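Exopolygalacturonate lyase (Vibrio vulnificus, PDB 5A29) probably cleaves polygalacturonate (pectate) by beta-elimination, as a metal-dependent member of polysaccharide lyase family 2. Local coordinates at residues F128-H133 with E174-A179; S151-K156 with Q182-D187; T232-G237 with T268-A273. One frame throughout, in Å; residues are numbered along the deposited sequence.

Contact 1: residues F128-H133 with E174-A179. With MN (manganese (II) ion), chain C.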
loop_
_atom_site.group_PDB
_atom_site.type_symbol
_atom_site.label_atom_id
_atom_site.label_comp_id
_atom_site.label_asym_id
_atom_site.label_seq_id
_atom_site.Cartn_x
_atom_site.Cartn_y
_atom_site.Cartn_z
ATOM N N PHE A 128 -12.731 8.093 10.993
ATOM C CA PHE A 128 -11.655 8.309 11.959
ATOM C C PHE A 128 -10.955 9.604 11.686
ATOM O O PHE A 128 -10.643 9.971 10.499
ATOM C CB PHE A 128 -10.597 7.154 11.895
ATOM C CG PHE A 128 -11.135 5.799 12.224
ATOM C CD1 PHE A 128 -12.430 5.619 12.703
ATOM C CD2 PHE A 128 -10.305 4.668 12.116
ATOM C CE1 PHE A 128 -12.909 4.354 13.004
ATOM C CE2 PHE A 128 -10.768 3.398 12.427
ATOM C CZ PHE A 128 -12.082 3.235 12.885
ATOM N N TYR A 129 -10.454 10.221 12.760
ATOM C CA TYR A 129 -9.484 11.308 12.594
ATOM C C TYR A 129 -8.055 10.794 12.387
ATOM O O TYR A 129 -7.288 10.662 13.352
ATOM C CB TYR A 129 -9.488 12.279 13.781
ATOM C CG TYR A 129 -10.865 12.980 13.976
ATOM C CD1 TYR A 129 -11.394 13.783 12.962
ATOM C CD2 TYR A 129 -11.592 12.844 15.179
ATOM C CE1 TYR A 129 -12.639 14.423 13.121
ATOM C CE2 TYR A 129 -12.846 13.485 15.354
ATOM C CZ TYR A 129 -13.335 14.279 14.321
ATOM O OH TYR A 129 -14.534 14.947 14.434
ATOM N N TRP A 130 -7.665 10.620 11.131
ATOM C CA TRP A 130 -6.371 10.004 10.772
ATOM C C TRP A 130 -6.147 10.248 9.278
ATOM O O TRP A 130 -6.958 10.946 8.616
ATOM C CB TRP A 130 -6.375 8.487 11.112
ATOM C CG TRP A 130 -7.266 7.640 10.205
ATOM C CD1 TRP A 130 -8.136 8.098 9.220
ATOM C CD2 TRP A 130 -7.390 6.227 10.212
ATOM N NE1 TRP A 130 -8.721 7.019 8.582
ATOM C CE2 TRP A 130 -8.340 5.871 9.208
ATOM C CE3 TRP A 130 -6.783 5.205 10.955
ATOM C CZ2 TRP A 130 -8.666 4.556 8.930
ATOM C CZ3 TRP A 130 -7.150 3.893 10.703
ATOM C CH2 TRP A 130 -8.070 3.576 9.686
ATOM N N GLY A 131 -5.034 9.739 8.741
ATOM C CA GLY A 131 -4.833 9.743 7.291
ATOM C C GLY A 131 -3.969 10.889 6.825
ATOM O O GLY A 131 -3.223 11.512 7.601
ATOM N N GLY A 132 -4.025 11.127 5.530
ATOM C CA GLY A 132 -3.074 12.024 4.860
ATOM C C GLY A 132 -3.144 13.498 5.271
ATOM O O GLY A 132 -2.155 14.236 5.095
ATOM N N HIS A 133 -4.282 13.942 5.794
ATOM C CA HIS A 133 -4.498 15.405 6.050
ATOM C C HIS A 133 -5.159 15.590 7.382
ATOM O O HIS A 133 -5.768 16.652 7.629
ATOM C CB HIS A 133 -5.429 16.022 4.983
ATOM C CG HIS A 133 -4.869 16.085 3.597
ATOM N ND1 HIS A 133 -3.624 16.572 3.297
ATOM C CD2 HIS A 133 -5.427 15.738 2.415
ATOM C CE1 HIS A 133 -3.427 16.525 1.981
ATOM N NE2 HIS A 133 -4.514 16.021 1.425
ATOM N N GLU A 174 -17.772 -1.325 11.488
ATOM C CA GLU A 174 -18.898 -1.259 10.498
ATOM C C GLU A 174 -19.230 0.169 10.083
ATOM O O GLU A 174 -19.309 0.478 8.880
ATOM C CB GLU A 174 -20.174 -1.913 11.035
ATOM C CG GLU A 174 -21.357 -1.866 10.065
ATOM C CD GLU A 174 -22.669 -2.231 10.722
ATOM O OE1 GLU A 174 -22.603 -2.951 11.730
ATOM O OE2 GLU A 174 -23.745 -1.790 10.256
ATOM N N ARG A 175 -19.465 1.072 11.050
ATOM C CA ARG A 175 -19.749 2.458 10.687
ATOM C C ARG A 175 -18.623 3.129 9.888
ATOM O O ARG A 175 -18.869 3.927 8.963
ATOM C CB ARG A 175 -20.098 3.351 11.887
ATOM C CG ARG A 175 -21.403 2.931 12.600
ATOM C CD ARG A 175 -21.577 3.724 13.900
ATOM N NE ARG A 175 -21.178 5.151 13.787
ATOM C CZ ARG A 175 -21.942 6.140 13.335
ATOM N NH1 ARG A 175 -23.190 5.901 12.938
ATOM N NH2 ARG A 175 -21.461 7.376 13.306
ATOM N N TYR A 176 -17.383 2.841 10.256
ATOM C CA TYR A 176 -16.260 3.401 9.507
ATOM C C TYR A 176 -16.302 3.014 8.001
ATOM O O TYR A 176 -16.186 3.898 7.157
ATOM C CB TYR A 176 -14.885 3.000 10.120
ATOM C CG TYR A 176 -13.794 3.527 9.230
ATOM C CD1 TYR A 176 -13.519 4.875 9.207
ATOM C CD2 TYR A 176 -13.129 2.676 8.345
ATOM C CE1 TYR A 176 -12.600 5.399 8.345
ATOM C CE2 TYR A 176 -12.200 3.183 7.437
ATOM C CZ TYR A 176 -11.961 4.531 7.444
ATOM O OH TYR A 176 -11.028 5.051 6.621
ATOM N N ILE A 177 -16.377 1.722 7.700
ATOM C CA ILE A 177 -16.391 1.264 6.306
ATOM C C ILE A 177 -17.559 1.909 5.516
ATOM O O ILE A 177 -17.395 2.349 4.369
ATOM C CB ILE A 177 -16.449 -0.276 6.256
ATOM C CG1 ILE A 177 -15.116 -0.850 6.797
ATOM C CG2 ILE A 177 -16.750 -0.831 4.860
ATOM C CD1 ILE A 177 -15.204 -2.359 7.032
ATOM N N LYS A 178 -18.750 1.951 6.134
ATOM C CA LYS A 178 -19.933 2.605 5.491
ATOM C C LYS A 178 -19.715 4.101 5.311
ATOM O O LYS A 178 -20.028 4.648 4.262
ATOM C CB LYS A 178 -21.205 2.299 6.339
ATOM C CG LYS A 178 -21.616 0.832 6.234
ATOM C CD LYS A 178 -22.909 0.611 7.091
ATOM C CE LYS A 178 -23.392 -0.820 6.945
ATOM N NZ LYS A 178 -24.611 -1.062 7.772
ATOM N N ALA A 179 -19.045 4.743 6.267
ATOM C CA ALA A 179 -18.767 6.176 6.187
ATOM C C ALA A 179 -17.696 6.447 5.157
ATOM O O ALA A 179 -17.740 7.461 4.464
ATOM C CB ALA A 179 -18.327 6.745 7.547
HETATM MN MN MN C . -4.731 15.333 -0.570
HETATM O O HOH W 1 -2.580 14.641 -0.491
#

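Contact 2: residues S151-K156 with Q182-D187. With MN (manganese (II) ion), chain C; SRT (S,R meso-tartaric acid), chain R; EDO (1,2-ethanediol), chain E.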
loop_
_atom_site.group_PDB
_atom_site.type_symbol
_atom_site.label_atom_id
_atom_site.label_comp_id
_atom_site.label_asym_id
_atom_site.label_seq_id
_atom_site.Cartn_x
_atom_site.Cartn_y
_atom_site.Cartn_z
ATOM N N SER A 151 -8.818 20.148 6.236
ATOM C CA SER A 151 -8.972 19.166 7.269
ATOM C C SER A 151 -9.971 18.082 6.844
ATOM O O SER A 151 -11.182 18.177 7.130
ATOM C CB SER A 151 -9.411 19.853 8.570
ATOM O OG SER A 151 -8.289 20.598 8.994
ATOM N N VAL A 152 -9.458 17.054 6.153
ATOM C CA VAL A 152 -10.306 16.105 5.495
ATOM C C VAL A 152 -9.769 14.691 5.763
ATOM O O VAL A 152 -8.640 14.559 6.252
ATOM C CB VAL A 152 -10.353 16.375 3.983
ATOM C CG1 VAL A 152 -11.011 17.752 3.767
ATOM C CG2 VAL A 152 -8.942 16.322 3.338
ATOM N N HIS A 153 -10.587 13.673 5.474
ATOM C CA HIS A 153 -10.191 12.259 5.583
ATOM C C HIS A 153 -9.597 11.812 4.252
ATOM O O HIS A 153 -10.330 11.823 3.232
ATOM C CB HIS A 153 -11.456 11.441 5.887
ATOM C CG HIS A 153 -11.243 9.957 5.916
ATOM N ND1 HIS A 153 -11.444 9.137 4.824
ATOM C CD2 HIS A 153 -10.872 9.138 6.939
ATOM C CE1 HIS A 153 -11.166 7.883 5.158
ATOM N NE2 HIS A 153 -10.844 7.855 6.448
ATOM N N GLU A 154 -8.298 11.429 4.225
ATOM C CA GLU A 154 -7.656 10.982 3.002
ATOM C C GLU A 154 -6.888 9.643 3.256
ATOM O O GLU A 154 -6.020 9.605 4.132
ATOM C CB GLU A 154 -6.641 12.009 2.528
ATOM C CG GLU A 154 -5.756 11.563 1.343
ATOM C CD GLU A 154 -4.877 12.667 0.804
ATOM O OE1 GLU A 154 -5.432 13.660 0.245
ATOM O OE2 GLU A 154 -3.570 12.589 0.835
ATOM N N LEU A 155 -7.170 8.631 2.454
ATOM C CA LEU A 155 -6.385 7.386 2.395
ATOM C C LEU A 155 -5.874 7.170 0.976
ATOM O O LEU A 155 -6.406 7.729 -0.023
ATOM C CB LEU A 155 -7.235 6.183 2.807
ATOM C CG LEU A 155 -7.895 6.161 4.198
ATOM C CD1 LEU A 155 -8.476 4.789 4.399
ATOM C CD2 LEU A 155 -6.828 6.458 5.232
ATOM N N LYS A 156 -4.827 6.360 0.871
ATOM C CA LYS A 156 -4.230 6.066 -0.415
ATOM C C LYS A 156 -3.429 4.771 -0.262
ATOM O O LYS A 156 -2.261 4.832 0.152
ATOM C CB LYS A 156 -3.297 7.219 -0.858
ATOM C CG LYS A 156 -2.731 7.092 -2.282
ATOM C CD LYS A 156 -1.611 8.141 -2.484
ATOM C CE LYS A 156 -0.914 8.005 -3.843
ATOM N NZ LYS A 156 0.079 9.119 -4.118
ATOM N N GLN A 182 -19.406 6.258 1.816
ATOM C CA GLN A 182 -20.358 7.401 1.717
ATOM C C GLN A 182 -19.619 8.720 1.482
ATOM O O GLN A 182 -20.014 9.535 0.668
ATOM C CB GLN A 182 -21.243 7.407 3.007
ATOM C CG GLN A 182 -22.081 8.686 3.203
ATOM C CD GLN A 182 -23.333 8.690 2.304
ATOM O OE1 GLN A 182 -23.481 7.833 1.457
ATOM N NE2 GLN A 182 -24.203 9.675 2.473
ATOM N N ALA A 183 -18.462 8.923 2.103
ATOM C CA ALA A 183 -17.763 10.166 1.971
ATOM C C ALA A 183 -16.929 10.239 0.721
ATOM O O ALA A 183 -16.588 11.308 0.318
ATOM C CB ALA A 183 -16.852 10.410 3.197
ATOM N N HIS A 184 -16.515 9.117 0.162
ATOM C CA HIS A 184 -15.586 9.220 -0.987
ATOM C C HIS A 184 -16.233 8.932 -2.335
ATOM O O HIS A 184 -15.722 9.389 -3.346
ATOM C CB HIS A 184 -14.367 8.299 -0.739
ATOM C CG HIS A 184 -13.494 8.814 0.358
ATOM N ND1 HIS A 184 -12.344 9.537 0.097
ATOM C CD2 HIS A 184 -13.603 8.727 1.712
ATOM C CE1 HIS A 184 -11.799 9.901 1.256
ATOM N NE2 HIS A 184 -12.534 9.419 2.246
ATOM N N VAL A 185 -17.365 8.230 -2.356
ATOM C CA VAL A 185 -17.990 7.933 -3.684
ATOM C C VAL A 185 -18.804 9.203 -4.087
ATOM O O VAL A 185 -19.735 9.617 -3.388
ATOM C CB VAL A 185 -18.875 6.674 -3.674
ATOM C CG1 VAL A 185 -19.657 6.578 -4.999
ATOM C CG2 VAL A 185 -18.015 5.409 -3.519
ATOM N N GLU A 186 -18.381 9.880 -5.141
ATOM C CA GLU A 186 -19.032 11.107 -5.513
ATOM C C GLU A 186 -20.261 10.798 -6.380
ATOM O O GLU A 186 -21.165 11.617 -6.452
ATOM C CB GLU A 186 -18.117 11.967 -6.352
ATOM C CG GLU A 186 -16.960 12.525 -5.537
ATOM C CD GLU A 186 -16.148 13.559 -6.275
ATOM O OE1 GLU A 186 -16.417 13.806 -7.465
ATOM O OE2 GLU A 186 -15.234 14.131 -5.644
ATOM N N ASP A 187 -20.251 9.680 -7.090
ATOM C CA ASP A 187 -21.277 9.463 -8.133
ATOM C C ASP A 187 -21.478 7.987 -8.175
ATOM O O ASP A 187 -20.567 7.262 -8.484
ATOM C CB ASP A 187 -20.684 9.943 -9.472
ATOM C CG ASP A 187 -21.645 9.836 -10.663
ATOM O OD1 ASP A 187 -22.434 8.875 -10.802
ATOM O OD2 ASP A 187 -21.494 10.678 -11.574
HETATM MN MN MN C . -4.731 15.333 -0.570
HETATM O O1 SRT R . 2.560 8.402 -4.151
HETATM O O11 SRT R . 1.980 6.719 -2.919
HETATM C C1 SRT R . 2.793 7.281 -3.678
HETATM C C2 SRT R . 4.076 6.606 -4.129
HETATM O O2 SRT R . 5.217 6.841 -3.329
HETATM C C3 SRT R . 3.814 5.130 -4.417
HETATM O O3 SRT R . 2.985 5.216 -5.591
HETATM C C4 SRT R . 5.122 4.388 -4.580
HETATM O O4 SRT R . 5.496 3.798 -3.544
HETATM O O41 SRT R . 5.825 4.446 -5.645
HETATM C C1 EDO E . -10.734 6.466 -1.610
HETATM O O1 EDO E . -9.835 5.381 -1.297
HETATM C C2 EDO E . -9.806 7.665 -1.750
HETATM O O2 EDO E . -9.281 8.016 -0.424
HETATM O O HOH W 1 -2.580 14.641 -0.491
#

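Contact 3: residues T232-G237 with T268-A273. With SRT (S,R meso-tartaric acid), chain D; SRT (S,R meso-tartaric acid), chain Q; EDO (1,2-ethanediol), chain E.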
loop_
_atom_site.group_PDB
_atom_site.type_symbol
_atom_site.label_atom_id
_atom_site.label_comp_id
_atom_site.label_asym_id
_atom_site.label_seq_id
_atom_site.Cartn_x
_atom_site.Cartn_y
_atom_site.Cartn_z
ATOM N N THR A 232 -11.000 7.427 -11.046
ATOM C CA THR A 232 -11.186 6.007 -10.802
ATOM C C THR A 232 -9.799 5.317 -10.688
ATOM O O THR A 232 -9.656 4.139 -10.962
ATOM C CB THR A 232 -12.025 5.330 -11.936
ATOM O OG1 THR A 232 -11.447 5.678 -13.201
ATOM C CG2 THR A 232 -13.480 5.919 -11.928
ATOM N N PHE A 233 -8.814 6.073 -10.211
ATOM C CA PHE A 233 -7.449 5.513 -10.091
ATOM C C PHE A 233 -7.524 4.287 -9.134
ATOM O O PHE A 233 -8.163 4.373 -8.113
ATOM C CB PHE A 233 -6.586 6.561 -9.319
ATOM C CG PHE A 233 -6.757 7.972 -9.836
ATOM C CD1 PHE A 233 -6.398 8.274 -11.156
ATOM C CD2 PHE A 233 -7.410 8.916 -9.085
ATOM C CE1 PHE A 233 -6.631 9.561 -11.682
ATOM C CE2 PHE A 233 -7.633 10.214 -9.586
ATOM C CZ PHE A 233 -7.211 10.538 -10.874
ATOM N N ILE A 234 -6.745 3.254 -9.435
ATOM C CA ILE A 234 -6.719 2.030 -8.615
ATOM C C ILE A 234 -6.105 2.324 -7.240
ATOM O O ILE A 234 -6.408 1.609 -6.286
ATOM C CB ILE A 234 -6.032 0.888 -9.388
ATOM C CG1 ILE A 234 -6.181 -0.485 -8.650
ATOM C CG2 ILE A 234 -4.474 1.126 -9.546
ATOM C CD1 ILE A 234 -7.581 -1.028 -8.441
ATOM N N ASN A 235 -5.337 3.426 -7.096
ATOM C CA ASN A 235 -4.823 3.765 -5.747
ATOM C C ASN A 235 -5.834 4.551 -4.921
ATOM O O ASN A 235 -5.499 5.005 -3.845
ATOM C CB ASN A 235 -3.429 4.444 -5.790
ATOM C CG ASN A 235 -3.494 5.898 -6.300
ATOM O OD1 ASN A 235 -4.580 6.394 -6.708
ATOM N ND2 ASN A 235 -2.363 6.611 -6.203
ATOM N N ALA A 236 -7.099 4.616 -5.395
ATOM C CA ALA A 236 -8.267 5.026 -4.583
ATOM C C ALA A 236 -9.201 3.816 -4.512
ATOM O O ALA A 236 -9.805 3.561 -3.491
ATOM C CB ALA A 236 -9.036 6.169 -5.297
ATOM N N GLY A 237 -9.369 3.114 -5.641
ATOM C CA GLY A 237 -10.389 2.079 -5.736
ATOM C C GLY A 237 -9.989 0.902 -4.814
ATOM O O GLY A 237 -10.851 0.268 -4.208
ATOM N N THR A 268 -14.580 -5.217 -10.662
ATOM C CA THR A 268 -14.848 -5.669 -12.028
ATOM C C THR A 268 -14.646 -4.553 -13.075
ATOM O O THR A 268 -14.307 -4.864 -14.201
ATOM C CB THR A 268 -16.352 -6.134 -12.084
ATOM O OG1 THR A 268 -16.407 -7.357 -11.348
ATOM C CG2 THR A 268 -16.746 -6.486 -13.492
ATOM N N GLN A 269 -14.935 -3.308 -12.711
ATOM C CA GLN A 269 -14.803 -2.190 -13.709
ATOM C C GLN A 269 -13.336 -2.145 -14.260
ATOM O O GLN A 269 -13.111 -1.879 -15.491
ATOM C CB GLN A 269 -15.250 -0.861 -13.129
ATOM C CG GLN A 269 -16.748 -0.750 -12.674
ATOM C CD GLN A 269 -17.658 -1.507 -13.653
ATOM O OE1 GLN A 269 -17.840 -1.070 -14.792
ATOM N NE2 GLN A 269 -18.123 -2.695 -13.254
ATOM N N TYR A 270 -12.355 -2.386 -13.372
ATOM C CA TYR A 270 -10.933 -2.410 -13.841
ATOM C C TYR A 270 -10.661 -3.481 -14.814
ATOM O O TYR A 270 -9.950 -3.265 -15.842
ATOM C CB TYR A 270 -9.919 -2.478 -12.666
ATOM C CG TYR A 270 -10.029 -1.261 -11.769
ATOM C CD1 TYR A 270 -9.291 -0.119 -12.014
ATOM C CD2 TYR A 270 -10.871 -1.281 -10.648
ATOM C CE1 TYR A 270 -9.370 0.958 -11.136
ATOM C CE2 TYR A 270 -10.999 -0.176 -9.837
ATOM C CZ TYR A 270 -10.264 0.931 -10.109
ATOM O OH TYR A 270 -10.366 1.983 -9.258
ATOM N N LYS A 271 -11.270 -4.653 -14.549
ATOM C CA LYS A 271 -11.114 -5.814 -15.397
ATOM C C LYS A 271 -11.764 -5.586 -16.778
ATOM O O LYS A 271 -11.214 -6.035 -17.812
ATOM C CB LYS A 271 -11.677 -7.087 -14.737
ATOM C CG LYS A 271 -11.193 -7.391 -13.303
ATOM C CD LYS A 271 -9.690 -7.342 -13.043
ATOM C CE LYS A 271 -9.345 -7.139 -11.508
ATOM N NZ LYS A 271 -9.593 -5.769 -10.788
ATOM N N LEU A 272 -12.938 -4.960 -16.772
ATOM C CA LEU A 272 -13.668 -4.726 -18.063
ATOM C C LEU A 272 -12.922 -3.780 -18.982
ATOM O O LEU A 272 -13.083 -3.846 -20.195
ATOM C CB LEU A 272 -15.038 -4.111 -17.763
ATOM C CG LEU A 272 -15.993 -5.135 -17.091
ATOM C CD1 LEU A 272 -17.236 -4.361 -16.655
ATOM C CD2 LEU A 272 -16.304 -6.286 -18.085
ATOM N N ALA A 273 -12.118 -2.871 -18.401
ATOM C CA ALA A 273 -11.350 -1.914 -19.160
ATOM C C ALA A 273 -9.918 -2.356 -19.530
ATOM O O ALA A 273 -9.210 -1.577 -20.114
ATOM C CB ALA A 273 -11.312 -0.560 -18.410
HETATM O O1 SRT D . -5.845 -2.162 -11.433
HETATM O O11 SRT D . -6.289 -3.148 -13.320
HETATM C C1 SRT D . -6.144 -3.184 -12.090
HETATM C C2 SRT D . -6.443 -4.409 -11.248
HETATM O O2 SRT D . -7.810 -4.527 -11.430
HETATM C C3 SRT D . -5.827 -5.803 -11.516
HETATM O O3 SRT D . -5.098 -5.883 -12.716
HETATM C C4 SRT D . -4.926 -6.380 -10.438
HETATM O O4 SRT D . -5.113 -7.619 -10.288
HETATM O O41 SRT D . -4.109 -5.654 -9.763
HETATM O O1 SRT Q . -8.283 15.716 -10.874
HETATM O O11 SRT Q . -6.575 17.131 -11.218
HETATM C C1 SRT Q . -7.085 16.112 -10.720
HETATM C C2 SRT Q . -6.067 15.392 -9.868
HETATM O O2 SRT Q . -5.684 16.163 -8.739
HETATM C C3 SRT Q . -6.146 13.912 -9.654
HETATM O O3 SRT Q . -5.180 13.723 -10.676
HETATM C C4 SRT Q . -5.483 13.496 -8.317
HETATM O O4 SRT Q . -4.280 13.132 -8.387
HETATM O O41 SRT Q . -6.164 13.571 -7.234
HETATM C C1 EDO E . -10.734 6.466 -1.610
HETATM O O1 EDO E . -9.835 5.381 -1.297
HETATM C C2 EDO E . -9.806 7.665 -1.750
HETATM O O2 EDO E . -9.281 8.016 -0.424
#

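Contact 1: residues F128-H133 with E174-A179
F128 receives Y176 CD1 over one face of its ring, off toward the rim, with F128 CD1 to Y176 CD1 at 3.7 Å. The ring centroids are 4.4 Å apart and the planes meet at 33°, an oblique pair; the side chains themselves cross at about a right angle. Carrying CG anti to its backbone N (chi1 176°), Y176 extends from helix 170-184 into the loop and reaches W130 as well. There the geometry changes: the W130 six-membered ring turns its edge to the Y176 face in an offset edge-to-face pair, planes at 84°. Its corner atom does the touching, with W130 CZ2 3.3 Å from Y176 OH and 3.6 Å from Y176 CZ. F128 CD2 also rests over the rim of one indole face, which closes a buried three-ring cluster. The Y176 hydroxyl is not bonded to the indole; its hydrogen-bond partner is H153 NE2. F128 N is buried here without a polar partner. Three residues beyond W130, H133 NE2 binds the manganese ion at 2.1 Å, and H133 ND1 is held by the carbonyl O of H550. The loop that contributes two rings to the cluster also carries this metal ligand. In the (alpha/alpha)7 barrel known for this family, the contact joins helix 170-184 to the loop running from helix 105-120 to strand 135-137, an inner strand of a four-stranded antiparallel sheet; Y176 also touches Y162 of helix 162-168, and I177 packs on A243 and L247 of helix 234-250.

Contact 2: residues S151-K156 with Q182-D187
H153 and H184 meet through one ring nitrogen each: H153 ND1 and H184 NE2 are 2.8 Å apart in a hydrogen bond whose angle is 161°, and either could be the donor. Each nitrogen lies near the plane of the other ring, at its edge. The rings therefore meet rim to rim, with planes at 66° and centroids 5.0 Å apart, and neither covers the other's face. A chi1 of 175° at H153 sets the ring opposite the backbone N and carries the imidazole toward the end of helix 170-184. H184 CE1 additionally comes within 3.1 Å of H153 O. One step outward, the remaining nitrogens are engaged too, H153 NE2 by Y176 and H184 ND1 by the carbonyl O of G194. Backbone hydrogen bonds between H153 and G197 and between H184 and G194 tie both segments to the loop that bears the metal ligand H196. The neighbouring E154 starts in the direction away from helix 170-184, and its extended chain brings OE1 to the manganese ion at 2.0 Å. E154 OE2 stays off the metal; it accepts a hydrogen bond of 2.6 Å from the metal-bound water and another bond links it to the Y548 hydroxyl. Farther along, the fully extended K156 sends NZ to tartrate O1 at 2.6 Å, a carboxylate oxygen of a molecule also bound by K333. Chemically, the buried imidazole pair has a partner at every ring nitrogen, which would hold both imidazoles against rotation. The metal bond at E154 OE1, with the water and the Y548 hydroxyl at OE2, would together limit the carboxylate's rotation, consistent with a metal site in which glutamate coordinates through one oxygen while the other orients a water.

Contact 3: residues T232-G237 with T268-A273
T232 presents its carbonyl O to the hydroxyl of Y270, and the hydrogen bond from Y270 OH to T232 O is 2.8 Å long. The donor stands well above the carbonyl plane, 54° out of it, at a C=O...donor angle of 125°. T232 OG1 is taken by T286. F233, at the N-cap position of helix 234-250, directs its own O to two backbone donors, A236 N and G237 N, while its side chain leaves the backbone away from segment 268-273, and F233 CZ lies 3.7 Å from C3 of one tartrate. At I234, chi1 of -171° swings the CG1 branch across, bringing CD1 over the centre of the Y270 ring, 3.7 Å from the ring centroid, a CH-pi contact. The same side chain brings CG1 to 3.3 Å from O1 of a second tartrate. G237 brings its CA to 3.5 Å from Y270 OH, a close fit at a residue without a side chain. The phenol is thus fixed at its oxygen by one bond and on its face by a methyl group, while K271 lines the pocket of the tartrate that I234 touches; its positive charge, shared with E343 in a salt bridge, would probably suit an anionic ligand such as tartrate.

Contacts 1 and 2 share helix 170-184 and the manganese site: their centres are about 9 Å apart, H133 and E154 bind the same ion together with H196, and a probable hydrogen bond of 2.8 Å from Y176 OH to H153 NE2 joins them. A backbone bond from G132 N to E154 O, 2.9 Å, also braces the two ligand loops. Contact 3 is more remote, its centre about 16 Å from that of contact 2 and 21 Å from that of contact 1. It touches contact 2 where K156 CE packs 3.1 Å from N235 ND2, and one ethanediol, probably from the crystallisation liquor, bridges L155 O and A236 O. The F233 side chain is about 11 Å from the manganese.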